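Local coordinates for protein F420-dependent methylenetetrahydromethanopterin dehydrogenase (PDB 1QV9) that catalyses the reversible, coenzyme F420-dependent reduction of methenyl-tetrahydromethanopterin to methylene-tetrahydromethanopterin in methanogenesis from carbon dioxide, at residues Gly12-Ser17 / Ile97-Gly102; Leu118-Ala123 / Ile209-Ala214. All blocks are in the same frame, centred on the assembly; numbering follows the deposited sequence.

Contact 1: Gly12-Ser17 / Ile97-Gly102; sequences GNLGTS and IGDAPG
L14 contributes more to this contact than any other residue. Its CB bond points toward the strand, and the two methyls divide the work. CD2 sits against the backbone of G98, 3.6 Å from G98 C. CD1 meets the side chain of D99, 3.9 Å from D99 OD1, and the two side chains cross at about a right angle. The chi1 of L14 is -132°. This nearly eclipsed torsion accompanies the placing of CD2 on G98 and of CD1 at D99, and is a sign of some strain. D99 CG sits over its own backbone, flanked by both N and C (chi1 50°). Its other oxygen, OD2, accepts a hydrogen bond from N74 N, so the carboxylate is held from a neighbouring loop while the OD1 side lies along a methyl.

Two residues before D99, at I97, the strand meets T16. The CG2 methyls of T16 and I97 touch at 3.9 Å, where the two side chains cross at about a right angle. In both residues CG2 is anti to the backbone N. That leaves T16 OG1 turned off the methyl pair, and it is hydrogen-bonded elsewhere. The pairing is purely van der Waals, and all the touching residues are buried.

The next shell fixes both sides. L14 is the N-cap residue of helix 15-19. At the start of that helix, G15 N and T16 N each donate to a carboxylate oxygen of D122, whose charge probably gains from the positive end of the helix dipole. Backbone bonds hold I97 to Y70 and G72, and G98 to I117 and V119, while helices 134-150 and 153-169 pack on T16. The arrangement is that of a parallel alpha/beta domain, where the loop and helix after strand 4-10 pack on the C-terminal end of strand 94-99.

Contact 2: Leu118-Ala123 / Ile209-Ala214; sequences LVKPDA and IAENVA
A type I beta turn, V119 to D122, leaves the end of strand 115-119 and packs against the long helix 197-223. The D122 N to V119 O hydrogen bond closes it. K120 and E211 form the polar flank. Their side chains lie side by side and point the same way. E211 has CG anti to the backbone N (chi1 180°) and runs extended beyond it. K120 bends at chi3 (79°), which brings its end to the carboxylate. K120 NZ is 3.6 Å from E211 OE1, a salt bridge. K120 CE is nearer still, at 3.4 Å from E211 OE1. Water 1 joins the charges. It accepts from K120 NZ at 3.0 Å. It also bonds to E211 OE1, at 2.7 Å. Water 2 donates to K120 O and to E211 O, so it links the two backbones. An alanine in place of E211 removes CG and the carboxylate, and would probably loosen K120, which loses its salt bridge and the water-mediated link.

This is where the alpha/beta domain meets the helix bundle. Here the backbones come close, with CA atoms of P121 and E211 4.0 Å apart. The close approach is consistent with the small side chain of A210, whose CB lies 3.8 Å from P121 CB and also touches P121 O. Further along, A123 CB points toward the helix. It sits 3.3 Å from A210 O, close to A214 N, and packs on V213 CG1 and A214 CB. The CB bond of D122 points away from helix 197-223. Behind A123 and V213, M241 and M240 of helix 227-257 continue the apolar packing. I209, within this segment, packs on I209 of the third subunit.

Overall arrangement
From the N terminus, the chain leaves strand 4-10, enters helix 15-19, and comes back through two further strands to 97-102, where contact 1 closes its loop. Only then does contact 2 open: the chain runs from 118-123 through helices 134-150 and 153-169 and strand 180-183 before 209-214, on helix 197-223, meets 118-123. The two loops therefore follow in series and neither nest nor cross. Their centres are about 10 Å apart. Strands 94-99 and 115-119 are neighbours in the parallel sheet, and D122 bridges the contacts. Contact 1 works inside the alpha/beta domain. Contact 2 joins that domain to the helix bundle.

Contact 1: Gly12-Ser17 / Ile97-Gly102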
loop_
_atom_site.group_PDB
_atom_site.type_symbol
_atom_site.label_atom_id
_atom_site.label_comp_id
_atom_site.label_asym_id
_atom_site.label_seq_id
_atom_site.Cartn_x
_atom_site.Cartn_y
_atom_site.Cartn_z
ATOM N N GLY A 12 -28.365 21.361 1.359
ATOM C CA GLY A 12 -27.972 20.094 0.776
ATOM C C GLY A 12 -26.458 20.034 0.924
ATOM O O GLY A 12 -25.875 20.970 1.473
ATOM N N ASN A 13 -25.811 18.974 0.476
ATOM C CA ASN A 13 -24.350 18.986 0.624
ATOM C C ASN A 13 -23.621 18.517 -0.611
ATOM O O ASN A 13 -23.978 17.515 -1.235
ATOM C CB ASN A 13 -23.914 18.134 1.810
ATOM C CG ASN A 13 -22.423 18.300 2.131
ATOM O OD1 ASN A 13 -21.927 19.431 2.350
ATOM N ND2 ASN A 13 -21.698 17.185 2.129
ATOM N N LEU A 14 -22.590 19.268 -0.944
ATOM C CA LEU A 14 -21.718 18.985 -2.057
ATOM C C LEU A 14 -20.330 19.194 -1.454
ATOM O O LEU A 14 -20.164 19.989 -0.518
ATOM C CB LEU A 14 -21.963 20.032 -3.173
ATOM C CG LEU A 14 -22.169 19.656 -4.635
ATOM C CD1 LEU A 14 -23.081 18.457 -4.776
ATOM C CD2 LEU A 14 -22.718 20.877 -5.360
ATOM N N GLY A 15 -19.338 18.469 -1.956
ATOM C CA GLY A 15 -18.010 18.681 -1.440
ATOM C C GLY A 15 -17.561 20.118 -1.628
ATOM O O GLY A 15 -16.939 20.709 -0.754
ATOM N N THR A 16 -17.882 20.724 -2.766
ATOM C CA THR A 16 -17.414 22.086 -2.986
ATOM C C THR A 16 -18.137 23.089 -2.091
ATOM O O THR A 16 -17.538 24.066 -1.648
ATOM C CB THR A 16 -17.565 22.470 -4.489
ATOM O OG1 THR A 16 -16.868 21.491 -5.269
ATOM C CG2 THR A 16 -16.940 23.870 -4.780
ATOM N N SER A 17 -19.412 22.844 -1.800
ATOM C CA SER A 17 -20.124 23.804 -0.963
ATOM C C SER A 17 -19.650 23.722 0.490
ATOM O O SER A 17 -19.698 24.716 1.213
ATOM C CB SER A 17 -21.641 23.653 -1.120
ATOM O OG SER A 17 -22.101 22.381 -0.718
ATOM N N ILE A 97 -23.085 27.447 -7.010
ATOM C CA ILE A 97 -22.097 26.365 -7.019
ATOM C C ILE A 97 -22.930 25.110 -7.063
ATOM O O ILE A 97 -23.818 24.934 -6.231
ATOM C CB ILE A 97 -21.219 26.384 -5.713
ATOM C CG1 ILE A 97 -20.248 27.588 -5.703
ATOM C CG2 ILE A 97 -20.528 25.038 -5.548
ATOM C CD1 ILE A 97 -19.809 28.127 -7.021
ATOM N N GLY A 98 -22.663 24.251 -8.047
ATOM C CA GLY A 98 -23.403 23.013 -8.213
ATOM C C GLY A 98 -22.590 21.883 -8.804
ATOM O O GLY A 98 -21.386 21.995 -8.915
ATOM N N ASP A 99 -23.285 20.813 -9.177
ATOM C CA ASP A 99 -22.702 19.607 -9.753
ATOM C C ASP A 99 -23.149 19.451 -11.211
ATOM O O ASP A 99 -23.759 20.360 -11.780
ATOM C CB ASP A 99 -23.031 18.349 -8.901
ATOM C CG ASP A 99 -24.507 18.200 -8.560
ATOM O OD1 ASP A 99 -24.871 17.139 -7.999
ATOM O OD2 ASP A 99 -25.286 19.111 -8.849
ATOM N N ALA A 100 -22.841 18.307 -11.814
ATOM C CA ALA A 100 -23.152 18.113 -13.246
ATOM C C ALA A 100 -24.613 18.304 -13.641
ATOM O O ALA A 100 -24.890 18.816 -14.726
ATOM C CB ALA A 100 -22.657 16.755 -13.705
ATOM N N PRO A 101 -25.559 17.888 -12.791
ATOM C CA PRO A 101 -26.980 18.063 -13.131
ATOM C C PRO A 101 -27.351 19.534 -13.396
ATOM O O PRO A 101 -28.348 19.824 -14.046
ATOM C CB PRO A 101 -27.687 17.492 -11.909
ATOM C CG PRO A 101 -26.748 16.402 -11.471
ATOM C CD PRO A 101 -25.414 17.052 -11.582
ATOM N N GLY A 102 -26.566 20.470 -12.873
ATOM C CA GLY A 102 -26.817 21.874 -13.118
ATOM C C GLY A 102 -26.633 22.257 -14.589
ATOM O O GLY A 102 -27.123 23.319 -14.991
#

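Contact 2: Leu118-Ala123 / Ile209-Ala214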
loop_
_atom_site.group_PDB
_atom_site.type_symbol
_atom_site.label_atom_id
_atom_site.label_comp_id
_atom_site.label_asym_id
_atom_site.label_seq_id
_atom_site.Cartn_x
_atom_site.Cartn_y
_atom_site.Cartn_z
ATOM N N LEU A 118 -19.897 24.818 -11.927
ATOM C CA LEU A 118 -20.456 23.473 -11.871
ATOM C C LEU A 118 -19.298 22.482 -11.813
ATOM O O LEU A 118 -18.473 22.441 -12.709
ATOM C CB LEU A 118 -21.328 23.213 -13.098
ATOM C CG LEU A 118 -22.512 24.192 -13.179
ATOM C CD1 LEU A 118 -23.345 23.856 -14.405
ATOM C CD2 LEU A 118 -23.394 24.058 -11.909
ATOM N N VAL A 119 -19.222 21.694 -10.743
ATOM C CA VAL A 119 -18.127 20.768 -10.554
ATOM C C VAL A 119 -18.602 19.354 -10.866
ATOM O O VAL A 119 -19.272 18.702 -10.037
ATOM C CB VAL A 119 -17.618 20.892 -9.087
ATOM C CG1 VAL A 119 -16.393 20.015 -8.862
ATOM C CG2 VAL A 119 -17.254 22.356 -8.829
ATOM N N LYS A 120 -18.255 18.865 -12.058
ATOM C CA LYS A 120 -18.735 17.535 -12.448
ATOM C C LYS A 120 -18.237 16.396 -11.555
ATOM O O LYS A 120 -18.949 15.450 -11.279
ATOM C CB LYS A 120 -18.449 17.266 -13.945
ATOM C CG LYS A 120 -19.060 18.345 -14.819
ATOM C CD LYS A 120 -18.941 18.069 -16.332
ATOM C CE LYS A 120 -20.002 17.075 -16.759
ATOM N NZ LYS A 120 -19.954 16.818 -18.233
ATOM N N PRO A 121 -16.991 16.487 -11.065
ATOM C CA PRO A 121 -16.572 15.371 -10.202
ATOM C C PRO A 121 -17.169 15.379 -8.770
ATOM O O PRO A 121 -16.905 14.440 -7.995
ATOM C CB PRO A 121 -15.048 15.471 -10.149
ATOM C CG PRO A 121 -14.681 16.762 -10.842
ATOM C CD PRO A 121 -15.854 17.220 -11.648
ATOM N N ASP A 122 -17.959 16.400 -8.431
ATOM C CA ASP A 122 -18.574 16.498 -7.089
ATOM C C ASP A 122 -19.816 15.639 -7.158
ATOM O O ASP A 122 -20.949 16.136 -7.223
ATOM C CB ASP A 122 -18.941 17.960 -6.815
ATOM C CG ASP A 122 -18.965 18.296 -5.349
ATOM O OD1 ASP A 122 -19.378 17.416 -4.558
ATOM O OD2 ASP A 122 -18.605 19.451 -4.984
ATOM N N ALA A 123 -19.580 14.341 -7.093
ATOM C CA ALA A 123 -20.622 13.339 -7.302
ATOM C C ALA A 123 -21.584 13.015 -6.179
ATOM O O ALA A 123 -21.211 12.949 -5.022
ATOM C CB ALA A 123 -19.930 12.044 -7.742
ATOM N N ILE A 209 -12.826 9.203 -12.506
ATOM C CA ILE A 209 -13.528 8.217 -11.690
ATOM C C ILE A 209 -14.587 8.891 -10.807
ATOM O O ILE A 209 -15.695 8.387 -10.649
ATOM C CB ILE A 209 -12.515 7.411 -10.819
ATOM C CG1 ILE A 209 -11.612 6.584 -11.729
ATOM C CG2 ILE A 209 -13.268 6.593 -9.736
ATOM C CD1 ILE A 209 -10.477 5.841 -11.003
ATOM N N ALA A 210 -14.246 10.017 -10.187
ATOM C CA ALA A 210 -15.182 10.751 -9.370
ATOM C C ALA A 210 -16.403 11.166 -10.192
ATOM O O ALA A 210 -17.511 11.043 -9.715
ATOM C CB ALA A 210 -14.477 12.003 -8.744
ATOM N N GLU A 211 -16.195 11.675 -11.409
ATOM C CA GLU A 211 -17.350 12.062 -12.219
ATOM C C GLU A 211 -18.215 10.823 -12.502
ATOM O O GLU A 211 -19.463 10.892 -12.438
ATOM C CB GLU A 211 -16.877 12.711 -13.530
ATOM C CG GLU A 211 -18.048 13.149 -14.417
ATOM C CD GLU A 211 -17.602 13.861 -15.678
ATOM O OE1 GLU A 211 -18.441 14.034 -16.599
ATOM O OE2 GLU A 211 -16.427 14.250 -15.746
ATOM N N ASN A 212 -17.571 9.684 -12.758
ATOM C CA ASN A 212 -18.315 8.436 -13.059
ATOM C C ASN A 212 -19.103 7.871 -11.881
ATOM O O ASN A 212 -20.069 7.123 -12.047
ATOM C CB ASN A 212 -17.376 7.357 -13.603
ATOM C CG ASN A 212 -16.680 7.765 -14.930
ATOM O OD1 ASN A 212 -17.195 8.573 -15.712
ATOM N ND2 ASN A 212 -15.521 7.190 -15.171
ATOM N N VAL A 213 -18.704 8.208 -10.651
ATOM C CA VAL A 213 -19.415 7.744 -9.474
ATOM C C VAL A 213 -20.865 8.231 -9.491
ATOM O O VAL A 213 -21.769 7.508 -9.060
ATOM C CB VAL A 213 -18.693 8.293 -8.199
ATOM C CG1 VAL A 213 -19.592 8.225 -6.978
ATOM C CG2 VAL A 213 -17.449 7.458 -7.977
ATOM N N ALA A 214 -21.094 9.436 -9.998
ATOM C CA ALA A 214 -22.454 9.970 -9.998
ATOM C C ALA A 214 -23.439 9.085 -10.743
ATOM O O ALA A 214 -24.568 8.877 -10.274
ATOM C CB ALA A 214 -22.465 11.366 -10.571
HETATM O O HOH W 1 -17.249 15.643 -18.440
HETATM O O HOH W 2 -20.859 13.474 -12.841
#